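PDB 5FQ8: outer membrane protein Omp121 from Bacteroides thetaiotaomicron, which probably acts as a TonB-dependent outer-membrane transporter, binding calcium and magnesium ions and perhaps importing peptides. Local coordinates for residues N196-W202 and G212-F218; G632-S637 and Y687-N691; F677-M681 and L738-T742. All blocks are in the same frame, centred on the assembly; numbering follows the deposited sequence.

Contact 1 of 3, residues N196-W202 and G212-F218; sequences NEFGMGW and GSWGPRF
The indole of Trp214 turns its edge toward one face of Trp202, with CD1 of Trp214 3.7 Å from CZ3 of Trp202 and the ring planes at 77°. This T-shaped pair closes the tightly packed end. Next to it the backbones nearly touch: CA of Gly201 lies 3.8 Å from CA of Gly215, and a side chain at Gly215 would probably run into the carbonyl oxygens of Gly199 and Met200. Weak hydrogen bonds run from Gly215 N to Gly199 O and from Trp214 N to Gly201 O. Both segments belong to the long loop joining barrel strands 177-188 and 252-264 of the TonB-dependent receptor fold, and a bound peptide packs its backbone on Trp202. Phe218 N donates to Glu197 O over 3.0 Å, while the Phe218 ring sets one face over Gly199 N and its edge toward Asn196 O. The looser side is the partly exposed pair Glu197 and Arg217: Glu197 CG, anti to its nitrogen (chi1 -155°), and the extended chain beyond it bring OE2 alongside the arginine. Their salt bridge, Arg217 NH1 to Glu197 OE2 at 3.1 Å, meets the carboxylate from 45° above its plane. Glu197 and Asp850 are calcium ligands in a structure of this protein; neither coordinates it in this chain, though a calcium ion lies about 4 Å from the Glu197 side chain.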
ATOM      1  N   ASN B 196     -13.899  11.583 -43.766  1.00 28.69           N
ATOM      2  CA  ASN B 196     -15.228  12.084 -43.428  1.00 28.91           C
ATOM      3  C   ASN B 196     -16.277  11.529 -44.379  1.00 29.43           C
ATOM      4  O   ASN B 196     -17.284  12.177 -44.646  1.00 29.83           O
ATOM      5  CB  ASN B 196     -15.287  13.617 -43.418  1.00 29.08           C
ATOM      6  CG  ASN B 196     -14.482  14.238 -42.278  1.00 28.60           C
ATOM      7  OD1 ASN B 196     -14.871  14.165 -41.114  1.00 28.32           O
ATOM      8  ND2 ASN B 196     -13.387  14.890 -42.618  1.00 28.56           N
ATOM      9  N   GLU B 197     -16.050  10.328 -44.898  1.00 29.47           N
ATOM     10  CA  GLU B 197     -16.953   9.731 -45.864  1.00 29.99           C
ATOM     11  C   GLU B 197     -17.955   8.779 -45.229  1.00 29.97           C
ATOM     12  O   GLU B 197     -19.119   8.754 -45.641  1.00 30.43           O
ATOM     13  CB  GLU B 197     -16.141   8.996 -46.929  1.00 30.15           C
ATOM     14  CG  GLU B 197     -16.835   8.840 -48.264  1.00 43.27           C
ATOM     15  CD  GLU B 197     -15.979   8.135 -49.293  1.00 41.12           C
ATOM     16  OE1 GLU B 197     -14.750   8.049 -49.097  1.00 45.63           O
ATOM     17  OE2 GLU B 197     -16.542   7.667 -50.300  1.00 37.50           O
ATOM     18  N   PHE B 198     -17.543   8.019 -44.216  1.00 31.60           N
ATOM     19  CA  PHE B 198     -18.384   7.006 -43.592  1.00 33.07           C
ATOM     20  C   PHE B 198     -18.462   7.240 -42.087  1.00 35.10           C
ATOM     21  O   PHE B 198     -17.524   7.739 -41.469  1.00 32.33           O
ATOM     22  CB  PHE B 198     -17.852   5.600 -43.877  1.00 29.38           C
ATOM     23  CG  PHE B 198     -17.369   5.399 -45.283  1.00 29.75           C
ATOM     24  CD1 PHE B 198     -18.244   5.012 -46.281  1.00 30.34           C
ATOM     25  CD2 PHE B 198     -16.039   5.590 -45.603  1.00 29.55           C
ATOM     26  CE1 PHE B 198     -17.802   4.827 -47.556  1.00 30.71           C
ATOM     27  CE2 PHE B 198     -15.589   5.401 -46.883  1.00 29.92           C
ATOM     28  CZ  PHE B 198     -16.473   5.019 -47.860  1.00 30.50           C
ATOM     29  N   GLY B 199     -19.584   6.844 -41.489  1.00 39.81           N
ATOM     30  CA  GLY B 199     -19.837   7.102 -40.099  1.00 41.14           C
ATOM     31  C   GLY B 199     -19.858   5.855 -39.238  1.00 41.26           C
ATOM     32  O   GLY B 199     -19.295   4.807 -39.583  1.00 40.03           O
ATOM     33  N   MET B 200     -20.518   5.981 -38.090  1.00 37.87           N
ATOM     34  CA  MET B 200     -20.514   4.943 -37.075  1.00 33.64           C
ATOM     35  C   MET B 200     -21.011   3.625 -37.628  1.00 28.41           C
ATOM     36  O   MET B 200     -22.100   3.548 -38.192  1.00 28.91           O
ATOM     37  CB  MET B 200     -21.398   5.370 -35.908  1.00 31.63           C
ATOM     38  CG  MET B 200     -21.637   4.315 -34.845  1.00 27.94           C
ATOM     39  SD  MET B 200     -22.648   4.975 -33.549  1.00 28.00           S
ATOM     40  CE  MET B 200     -23.914   5.759 -34.503  1.00 28.65           C
ATOM     41  N   GLY B 201     -20.219   2.588 -37.444  1.00 28.15           N
ATOM     42  CA  GLY B 201     -20.664   1.253 -37.770  1.00 28.41           C
ATOM     43  C   GLY B 201     -19.496   0.297 -37.817  1.00 28.13           C
ATOM     44  O   GLY B 201     -18.346   0.672 -37.623  1.00 29.91           O
ATOM     45  N   TRP B 202     -19.831  -0.958 -38.073  1.00 28.38           N
ATOM     46  CA  TRP B 202     -18.832  -1.985 -38.272  1.00 28.24           C
ATOM     47  C   TRP B 202     -19.239  -2.809 -39.486  1.00 28.76           C
ATOM     48  O   TRP B 202     -20.380  -2.749 -39.938  1.00 29.21           O
ATOM     49  CB  TRP B 202     -18.686  -2.843 -37.020  1.00 31.84           C
ATOM     50  CG  TRP B 202     -17.327  -3.356 -36.808  1.00 32.01           C
ATOM     51  CD1 TRP B 202     -16.880  -4.594 -37.079  1.00 31.00           C
ATOM     52  CD2 TRP B 202     -16.216  -2.636 -36.282  1.00 32.23           C
ATOM     53  NE1 TRP B 202     -15.562  -4.707 -36.749  1.00 27.31           N
ATOM     54  CE2 TRP B 202     -15.128  -3.513 -36.258  1.00 26.95           C
ATOM     55  CE3 TRP B 202     -16.036  -1.333 -35.830  1.00 35.89           C
ATOM     56  CZ2 TRP B 202     -13.878  -3.136 -35.800  1.00 26.53           C
ATOM     57  CZ3 TRP B 202     -14.797  -0.966 -35.373  1.00 34.27           C
ATOM     58  CH2 TRP B 202     -13.733  -1.862 -35.365  1.00 26.85           C
ATOM     59  N   GLY B 212     -16.141   3.505 -33.719  1.00 26.16           N
ATOM     60  CA  GLY B 212     -15.409   3.522 -34.965  1.00 26.26           C
ATOM     61  C   GLY B 212     -16.329   3.910 -36.095  1.00 26.74           C
ATOM     62  O   GLY B 212     -17.513   4.183 -35.897  1.00 26.99           O
ATOM     63  N   SER B 213     -15.766   3.938 -37.294  1.00 26.91           N
ATOM     64  CA  SER B 213     -16.434   4.562 -38.426  1.00 27.36           C
ATOM     65  C   SER B 213     -16.377   3.677 -39.644  1.00 27.70           C
ATOM     66  O   SER B 213     -16.016   4.110 -40.735  1.00 31.96           O
ATOM     67  CB  SER B 213     -15.827   5.914 -38.780  1.00 27.32           C
ATOM     68  OG  SER B 213     -15.761   6.780 -37.671  1.00 27.02           O
ATOM     69  N   TRP B 214     -16.726   2.409 -39.484  1.00 50.51           N
ATOM     70  CA  TRP B 214     -16.907   1.542 -40.642  1.00 39.72           C
ATOM     71  C   TRP B 214     -18.383   1.359 -40.958  1.00 28.84           C
ATOM     72  O   TRP B 214     -18.850   0.251 -41.110  1.00 28.90           O
ATOM     73  CB  TRP B 214     -16.245   0.193 -40.411  1.00 28.03           C
ATOM     74  CG  TRP B 214     -14.778   0.217 -40.120  1.00 29.25           C
ATOM     75  CD1 TRP B 214     -14.191   0.128 -38.903  1.00 29.77           C
ATOM     76  CD2 TRP B 214     -13.716   0.264 -41.071  1.00 31.60           C
ATOM     77  NE1 TRP B 214     -12.834   0.138 -39.030  1.00 28.87           N
ATOM     78  CE2 TRP B 214     -12.515   0.218 -40.355  1.00 27.92           C
ATOM     79  CE3 TRP B 214     -13.665   0.351 -42.462  1.00 38.62           C
ATOM     80  CZ2 TRP B 214     -11.276   0.266 -40.979  1.00 30.49           C
ATOM     81  CZ3 TRP B 214     -12.434   0.393 -43.082  1.00 31.18           C
ATOM     82  CH2 TRP B 214     -11.259   0.349 -42.345  1.00 27.64           C
ATOM     83  N   GLY B 215     -19.141   2.443 -41.043  1.00 28.85           N
ATOM     84  CA  GLY B 215     -20.544   2.347 -41.357  1.00 29.36           C
ATOM     85  C   GLY B 215     -20.796   2.692 -42.807  1.00 29.88           C
ATOM     86  O   GLY B 215     -19.897   2.616 -43.650  1.00 29.90           O
ATOM     87  N   PRO B 216     -22.026   3.065 -43.129  1.00 30.35           N
ATOM     88  CA  PRO B 216     -22.347   3.462 -44.495  1.00 30.91           C
ATOM     89  C   PRO B 216     -21.827   4.848 -44.843  1.00 30.85           C
ATOM     90  O   PRO B 216     -21.415   5.644 -43.998  1.00 30.44           O
ATOM     91  CB  PRO B 216     -23.877   3.418 -44.525  1.00 31.42           C
ATOM     92  CG  PRO B 216     -24.301   3.458 -43.163  1.00 31.11           C
ATOM     93  CD  PRO B 216     -23.234   2.832 -42.334  1.00 30.49           C
ATOM     94  N   ARG B 217     -21.842   5.120 -46.143  1.00 31.69           N
ATOM     95  CA  ARG B 217     -21.492   6.442 -46.634  1.00 31.41           C
ATOM     96  C   ARG B 217     -22.543   7.438 -46.174  1.00 31.59           C
ATOM     97  O   ARG B 217     -23.733   7.127 -46.122  1.00 31.96           O
ATOM     98  CB  ARG B 217     -21.370   6.423 -48.156  1.00 31.95           C
ATOM     99  CG  ARG B 217     -20.701   7.658 -48.750  1.00 32.01           C
ATOM    100  CD  ARG B 217     -19.844   7.345 -49.981  1.00 32.26           C
ATOM    101  NE  ARG B 217     -20.318   6.187 -50.736  1.00 33.78           N
ATOM    102  CZ  ARG B 217     -19.549   5.166 -51.094  1.00 32.62           C
ATOM    103  NH1 ARG B 217     -18.273   5.174 -50.771  1.00 36.27           N
ATOM    104  NH2 ARG B 217     -20.047   4.152 -51.785  1.00 33.07           N
ATOM    105  N   PHE B 218     -22.090   8.632 -45.809  1.00 31.37           N
ATOM    106  CA  PHE B 218     -22.957   9.585 -45.135  1.00 31.46           C
ATOM    107  C   PHE B 218     -24.150   9.968 -45.996  1.00 32.20           C
ATOM    108  O   PHE B 218     -24.002  10.349 -47.152  1.00 33.75           O
ATOM    109  CB  PHE B 218     -22.165  10.820 -44.756  1.00 31.16           C
ATOM    110  CG  PHE B 218     -21.362  10.659 -43.499  1.00 30.47           C
ATOM    111  CD1 PHE B 218     -21.985  10.462 -42.282  1.00 30.26           C
ATOM    112  CD2 PHE B 218     -19.989  10.729 -43.531  1.00 30.07           C
ATOM    113  CE1 PHE B 218     -21.252  10.319 -41.133  1.00 29.67           C
ATOM    114  CE2 PHE B 218     -19.255  10.586 -42.380  1.00 29.48           C
ATOM    115  CZ  PHE B 218     -19.890  10.379 -41.178  1.00 29.28           C
TER

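Contact 2 of 3, residues G632-S637 and Y687-N691. With MG (magnesium ion), chain L.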
ATOM      1  N   GLY B 632      16.776 -15.067  -8.892  1.00 33.92           N
ATOM      2  CA  GLY B 632      16.613 -13.891  -9.728  1.00 26.05           C
ATOM      3  C   GLY B 632      16.932 -14.186 -11.179  1.00 26.13           C
ATOM      4  O   GLY B 632      17.836 -14.960 -11.496  1.00 28.97           O
ATOM      5  N   ASN B 633      16.192 -13.547 -12.067  1.00 25.79           N
ATOM      6  CA  ASN B 633      16.309 -13.933 -13.458  1.00 25.89           C
ATOM      7  C   ASN B 633      17.507 -13.330 -14.167  1.00 36.73           C
ATOM      8  O   ASN B 633      17.711 -13.645 -15.340  1.00 30.91           O
ATOM      9  CB  ASN B 633      15.041 -13.557 -14.205  1.00 25.54           C
ATOM     10  CG  ASN B 633      13.873 -14.390 -13.799  1.00 25.53           C
ATOM     11  OD1 ASN B 633      13.956 -15.196 -12.880  1.00 32.29           O
ATOM     12  ND2 ASN B 633      12.764 -14.201 -14.478  1.00 25.30           N
ATOM     13  N   VAL B 634      18.306 -12.495 -13.508  1.00 25.98           N
ATOM     14  CA  VAL B 634      19.428 -11.820 -14.151  1.00 26.10           C
ATOM     15  C   VAL B 634      20.718 -12.311 -13.521  1.00 26.55           C
ATOM     16  O   VAL B 634      21.018 -11.997 -12.372  1.00 26.57           O
ATOM     17  CB  VAL B 634      19.313 -10.300 -14.050  1.00 25.73           C
ATOM     18  CG1 VAL B 634      20.585  -9.662 -14.553  1.00 25.94           C
ATOM     19  CG2 VAL B 634      18.129  -9.823 -14.837  1.00 25.36           C
ATOM     20  N   LEU B 635      21.499 -13.040 -14.289  1.00 26.94           N
ATOM     21  CA  LEU B 635      22.675 -13.696 -13.753  1.00 27.45           C
ATOM     22  C   LEU B 635      23.741 -12.667 -13.451  1.00 27.52           C
ATOM     23  O   LEU B 635      24.128 -11.897 -14.324  1.00 30.55           O
ATOM     24  CB  LEU B 635      23.188 -14.722 -14.754  1.00 27.88           C
ATOM     25  CG  LEU B 635      24.372 -15.595 -14.382  1.00 28.49           C
ATOM     26  CD1 LEU B 635      24.034 -16.390 -13.147  1.00 37.24           C
ATOM     27  CD2 LEU B 635      24.667 -16.505 -15.532  1.00 28.88           C
ATOM     28  N   GLY B 636      24.215 -12.643 -12.225  1.00 27.67           N
ATOM     29  CA  GLY B 636      25.287 -11.742 -11.890  1.00 27.81           C
ATOM     30  C   GLY B 636      26.610 -12.224 -12.438  1.00 28.37           C
ATOM     31  O   GLY B 636      26.758 -13.360 -12.874  1.00 28.70           O
ATOM     32  N   SER B 637      27.598 -11.335 -12.418  1.00 28.52           N
ATOM     33  CA  SER B 637      28.913 -11.647 -12.955  1.00 29.08           C
ATOM     34  C   SER B 637      29.952 -10.916 -12.137  1.00 29.32           C
ATOM     35  O   SER B 637      29.819  -9.715 -11.912  1.00 36.40           O
ATOM     36  CB  SER B 637      29.027 -11.242 -14.426  1.00 29.04           C
ATOM     37  OG  SER B 637      30.352 -11.415 -14.888  1.00 29.61           O
ATOM     38  N   TYR B 687      18.120 -18.388 -16.462  1.00 27.61           N
ATOM     39  CA  TYR B 687      18.068 -16.945 -16.341  1.00 27.15           C
ATOM     40  C   TYR B 687      17.631 -16.360 -17.674  1.00 26.94           C
ATOM     41  O   TYR B 687      17.806 -16.982 -18.717  1.00 27.22           O
ATOM     42  CB  TYR B 687      19.418 -16.395 -15.930  1.00 27.31           C
ATOM     43  CG  TYR B 687      20.019 -17.014 -14.689  1.00 30.20           C
ATOM     44  CD1 TYR B 687      20.581 -18.281 -14.716  1.00 28.16           C
ATOM     45  CD2 TYR B 687      20.054 -16.315 -13.498  1.00 32.27           C
ATOM     46  CE1 TYR B 687      21.148 -18.832 -13.589  1.00 28.49           C
ATOM     47  CE2 TYR B 687      20.615 -16.861 -12.372  1.00 33.77           C
ATOM     48  CZ  TYR B 687      21.159 -18.116 -12.425  1.00 30.95           C
ATOM     49  OH  TYR B 687      21.718 -18.649 -11.297  1.00 32.22           O
ATOM     50  N   THR B 688      17.029 -15.178 -17.628  1.00 26.46           N
ATOM     51  CA  THR B 688      16.614 -14.485 -18.838  1.00 26.25           C
ATOM     52  C   THR B 688      17.619 -13.457 -19.310  1.00 27.60           C
ATOM     53  O   THR B 688      17.431 -12.878 -20.384  1.00 29.41           O
ATOM     54  CB  THR B 688      15.301 -13.772 -18.622  1.00 25.78           C
ATOM     55  OG1 THR B 688      15.370 -13.066 -17.386  1.00 32.55           O
ATOM     56  CG2 THR B 688      14.209 -14.732 -18.564  1.00 25.81           C
ATOM     57  N   ALA B 689      18.661 -13.201 -18.533  1.00 26.41           N
ATOM     58  CA  ALA B 689      19.682 -12.262 -18.951  1.00 26.44           C
ATOM     59  C   ALA B 689      20.937 -12.543 -18.160  1.00 26.79           C
ATOM     60  O   ALA B 689      20.885 -13.104 -17.069  1.00 26.86           O
ATOM     61  CB  ALA B 689      19.236 -10.816 -18.755  1.00 25.98           C
ATOM     62  N   GLN B 690      22.066 -12.166 -18.728  1.00 27.06           N
ATOM     63  CA  GLN B 690      23.333 -12.242 -18.029  1.00 27.71           C
ATOM     64  C   GLN B 690      24.028 -10.910 -18.182  1.00 36.32           C
ATOM     65  O   GLN B 690      24.060 -10.354 -19.277  1.00 35.59           O
ATOM     66  CB  GLN B 690      24.217 -13.362 -18.556  1.00 28.01           C
ATOM     67  CG  GLN B 690      25.538 -13.426 -17.838  1.00 29.04           C
ATOM     68  CD  GLN B 690      26.459 -14.480 -18.369  1.00 29.60           C
ATOM     69  OE1 GLN B 690      27.538 -14.694 -17.832  1.00 30.53           O
ATOM     70  NE2 GLN B 690      26.048 -15.144 -19.435  1.00 29.18           N
ATOM     71  N   ASN B 691      24.551 -10.383 -17.087  1.00 36.06           N
ATOM     72  CA  ASN B 691      25.296  -9.137 -17.143  1.00 31.12           C
ATOM     73  C   ASN B 691      26.686  -9.421 -17.679  1.00 27.89           C
ATOM     74  O   ASN B 691      27.436 -10.194 -17.078  1.00 28.29           O
ATOM     75  CB  ASN B 691      25.386  -8.503 -15.759  1.00 27.18           C
ATOM     76  CG  ASN B 691      24.050  -8.122 -15.204  1.00 26.66           C
ATOM     77  OD1 ASN B 691      23.099  -7.886 -15.937  1.00 26.34           O
ATOM     78  ND2 ASN B 691      23.974  -8.038 -13.890  1.00 26.60           N
TER
HETATM   79 MG    MG L1986      14.160 -17.025 -11.753  1.00 13.48          MG
HETATM   80  O   HOH W   1      16.099 -17.243 -12.235  1.00 13.38           O
HETATM   81  O   HOH W   2      28.213 -14.543 -15.086  1.00 13.22           O
HETATM   82  O   HOH W   3      29.967 -11.459 -17.660  1.00 21.09           O
HETATM   83  O   HOH W   4      12.409 -16.571 -10.814  1.00 43.12           O
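Tyr687 opens the second segment with its ring under Leu635, whose CD1 lies 3.7 Å from the ring centroid, 22° off the normal, in a CH-pi contact over one face. With CG anti to the carbonyl carbon (chi1 -53°), the ring also brings Tyr687 CD2 to 3.3 Å from Gly632 O. With an alanine in place of Tyr687, Leu635 CD1 is likely to lose the ring face it rests on, with a gap opened beside Gly632. At Thr688 the grip becomes polar: its backbone N donates to Asn633 O in the carbonyl plane at 2.8 Å, and OG1 donates to the same oxygen from above that plane. Ala689 N adds a weak third bond to Asn633 O. From Ala689 onward strand 689-693, which also pairs antiparallel with barrel strand 661-680, runs parallel to strand 629-635, and Leu635 N donates to Ala689 O over 2.8 Å in a nearly straight bond. Gln690 lies extended alongside Leu635, CD against Leu635 CD2 at 3.9 Å; a water joins its OE1 to Gly636 O, while NE2 reaches a polar side chain of another protein's chain. Asn691 N then donates to Leu635 O at 3.2 Å. Val634 CG1 packs on the Asn691 amide, whose ND2 donates to Met602 O and whose OD1 sits so close to Ser678 OG that the bond is doubtful in detail. At the start of the pairing, Asn633 OD1 holds magnesium at 2.2 Å, together with Ala631 O, two waters and a backbone atom of the other protein's chain. Asn633 is thus fixed at both ends, its carbonyl by residues 688-689 and its side-chain oxygen OD1 by the metal, so the ion ties the strand pair to the partner protein.

Contact 3 of 3, residues F677-M681 and L738-T742; sequences FSLAM and LGGIT
Leu738 reaches across to the end of barrel strand 661-680, and Leu738 CB lies 3.6 Å from Ala680 O. The next atom, Leu738 CG, set anti to the carbonyl carbon (chi1 -82°), comes to 3.9 Å from CG of Met681. Beyond it the Leu738 CD2 methyl settles among three neighbours: it meets Met681 CB at 3.8 Å, the CD2 methyl of Leu679 at 4.1 Å, and the carbonyl oxygen of Ala680. The extended Met681 chain crosses this leucine at a slant, laying CG and SD as well as CB against the same methyl. Gln690 and Met692 of strand 689-693 also touch the Leu738 side chain, and an apolar side chain of another protein's chain packs on it.

The second foothold is Thr742, whose side chain crosses that of Leu679 at about a right angle, Thr742 CB standing 3.7 Å from Leu679 CD1. Because Thr742 OG1 is anti to the threonine's own nitrogen (chi1 -173°), it faces strand 661-680, where Ala680 N gives it a weak hydrogen bond of 3.4 Å. Thr742 OG1 also lies at the edge of the Phe677 ring, near its plane, 3.8 Å from Phe677 CE2. The one polar bond between the segments is weak, and the rest of the contact is van der Waals packing. Thr742 belongs to strand 741-746, which pairs through Ala755 with strand 752-756 in a small antiparallel sheet inserted between barrel strands 716-731 and 802-812. A compact loop sheet leaning on the end of a barrel strand suits the long, probably extracellular loops of TonB-dependent receptors.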
ATOM      1  N   PHE B 677      25.966  -4.581 -19.424  1.00 26.90           N
ATOM      2  CA  PHE B 677      24.587  -4.555 -19.867  1.00 26.47           C
ATOM      3  C   PHE B 677      23.953  -5.896 -19.554  1.00 26.45           C
ATOM      4  O   PHE B 677      24.625  -6.926 -19.609  1.00 29.40           O
ATOM      5  CB  PHE B 677      24.534  -4.243 -21.368  1.00 26.96           C
ATOM      6  CG  PHE B 677      23.181  -4.363 -21.970  1.00 26.19           C
ATOM      7  CD1 PHE B 677      22.236  -3.396 -21.768  1.00 26.60           C
ATOM      8  CD2 PHE B 677      22.870  -5.429 -22.765  1.00 27.31           C
ATOM      9  CE1 PHE B 677      21.001  -3.492 -22.328  1.00 25.68           C
ATOM     10  CE2 PHE B 677      21.630  -5.539 -23.329  1.00 26.05           C
ATOM     11  CZ  PHE B 677      20.686  -4.556 -23.109  1.00 26.18           C
ATOM     12  N   SER B 678      22.671  -5.878 -19.203  1.00 27.34           N
ATOM     13  CA  SER B 678      21.937  -7.111 -18.915  1.00 25.99           C
ATOM     14  C   SER B 678      21.488  -7.702 -20.237  1.00 26.07           C
ATOM     15  O   SER B 678      20.394  -7.431 -20.727  1.00 27.85           O
ATOM     16  CB  SER B 678      20.765  -6.835 -17.990  1.00 25.57           C
ATOM     17  OG  SER B 678      21.206  -6.697 -16.648  1.00 25.61           O
ATOM     18  N   LEU B 679      22.342  -8.550 -20.798  1.00 26.52           N
ATOM     19  CA  LEU B 679      22.155  -9.078 -22.142  1.00 26.70           C
ATOM     20  C   LEU B 679      21.162 -10.229 -22.166  1.00 26.66           C
ATOM     21  O   LEU B 679      21.209 -11.114 -21.316  1.00 26.78           O
ATOM     22  CB  LEU B 679      23.495  -9.555 -22.683  1.00 27.27           C
ATOM     23  CG  LEU B 679      23.568  -9.841 -24.164  1.00 27.54           C
ATOM     24  CD1 LEU B 679      23.130  -8.608 -24.897  1.00 27.25           C
ATOM     25  CD2 LEU B 679      24.983 -10.202 -24.502  1.00 28.13           C
ATOM     26  N   ALA B 680      20.293 -10.242 -23.173  1.00 30.45           N
ATOM     27  CA  ALA B 680      19.250 -11.263 -23.243  1.00 27.02           C
ATOM     28  C   ALA B 680      19.839 -12.659 -23.390  1.00 27.00           C
ATOM     29  O   ALA B 680      20.888 -12.851 -24.002  1.00 27.41           O
ATOM     30  CB  ALA B 680      18.300 -10.984 -24.400  1.00 26.34           C
ATOM     31  N   MET B 681      19.148 -13.637 -22.809  1.00 42.24           N
ATOM     32  CA  MET B 681      19.622 -15.010 -22.731  1.00 27.48           C
ATOM     33  C   MET B 681      18.430 -15.950 -22.749  1.00 30.07           C
ATOM     34  O   MET B 681      17.318 -15.574 -22.365  1.00 27.02           O
ATOM     35  CB  MET B 681      20.440 -15.233 -21.471  1.00 27.62           C
ATOM     36  CG  MET B 681      21.322 -16.427 -21.470  1.00 28.22           C
ATOM     37  SD  MET B 681      22.356 -16.265 -20.061  1.00 28.34           S
ATOM     38  CE  MET B 681      23.424 -17.623 -20.219  1.00 29.10           C
ATOM     39  N   LEU B 738      25.421 -15.689 -26.692  1.00 30.04           N
ATOM     40  CA  LEU B 738      24.021 -15.520 -26.342  1.00 29.45           C
ATOM     41  C   LEU B 738      23.181 -15.065 -27.517  1.00 29.26           C
ATOM     42  O   LEU B 738      22.062 -14.592 -27.310  1.00 28.74           O
ATOM     43  CB  LEU B 738      23.873 -14.520 -25.201  1.00 28.94           C
ATOM     44  CG  LEU B 738      24.062 -14.926 -23.751  1.00 28.90           C
ATOM     45  CD1 LEU B 738      25.480 -15.332 -23.449  1.00 29.46           C
ATOM     46  CD2 LEU B 738      23.668 -13.756 -22.894  1.00 28.35           C
ATOM     47  N   GLY B 739      23.678 -15.213 -28.741  1.00 29.69           N
ATOM     48  CA  GLY B 739      23.021 -14.658 -29.902  1.00 51.02           C
ATOM     49  C   GLY B 739      23.549 -13.275 -30.222  1.00 48.93           C
ATOM     50  O   GLY B 739      24.287 -12.656 -29.453  1.00 70.34           O
ATOM     51  N   GLY B 740      23.171 -12.772 -31.383  1.00 43.54           N
ATOM     52  CA  GLY B 740      23.677 -11.460 -31.720  1.00 29.34           C
ATOM     53  C   GLY B 740      22.614 -10.392 -31.650  1.00 28.74           C
ATOM     54  O   GLY B 740      22.681  -9.403 -32.379  1.00 28.71           O
ATOM     55  N   ILE B 741      21.640 -10.571 -30.766  1.00 28.28           N
ATOM     56  CA  ILE B 741      20.425  -9.775 -30.776  1.00 27.76           C
ATOM     57  C   ILE B 741      19.971  -9.616 -29.340  1.00 27.30           C
ATOM     58  O   ILE B 741      20.249 -10.467 -28.501  1.00 27.39           O
ATOM     59  CB  ILE B 741      19.360 -10.454 -31.665  1.00 27.81           C
ATOM     60  CG1 ILE B 741      18.056  -9.683 -31.684  1.00 27.62           C
ATOM     61  CG2 ILE B 741      19.087 -11.830 -31.173  1.00 27.95           C
ATOM     62  CD1 ILE B 741      17.036 -10.294 -32.596  1.00 29.11           C
ATOM     63  N   THR B 742      19.316  -8.496 -29.043  1.00 26.83           N
ATOM     64  CA  THR B 742      18.824  -8.242 -27.695  1.00 26.41           C
ATOM     65  C   THR B 742      17.790  -7.134 -27.735  1.00 25.96           C
ATOM     66  O   THR B 742      17.986  -6.129 -28.391  1.00 25.95           O
ATOM     67  CB  THR B 742      19.960  -7.887 -26.735  1.00 26.47           C
ATOM     68  OG1 THR B 742      19.445  -7.800 -25.410  1.00 26.12           O
ATOM     69  CG2 THR B 742      20.600  -6.584 -27.089  1.00 26.47           C
TER

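Contacts 2 and 3 are neighbours, their centres 11 Å apart, because strands 661-680 and 689-693 pair with each other: Gln690 O and Leu679 N form a probable hydrogen bond of 2.9 Å. Along the chain their segments alternate. The magnesium ion held in contact 2 lies about 12 Å from the side chain of Met681 in contact 3. Contact 1 stands well apart, its centre 51 Å from that of contact 2 and 47 Å from that of contact 3, beside a separate calcium ion. Each of the three regions also meets a chain of another protein.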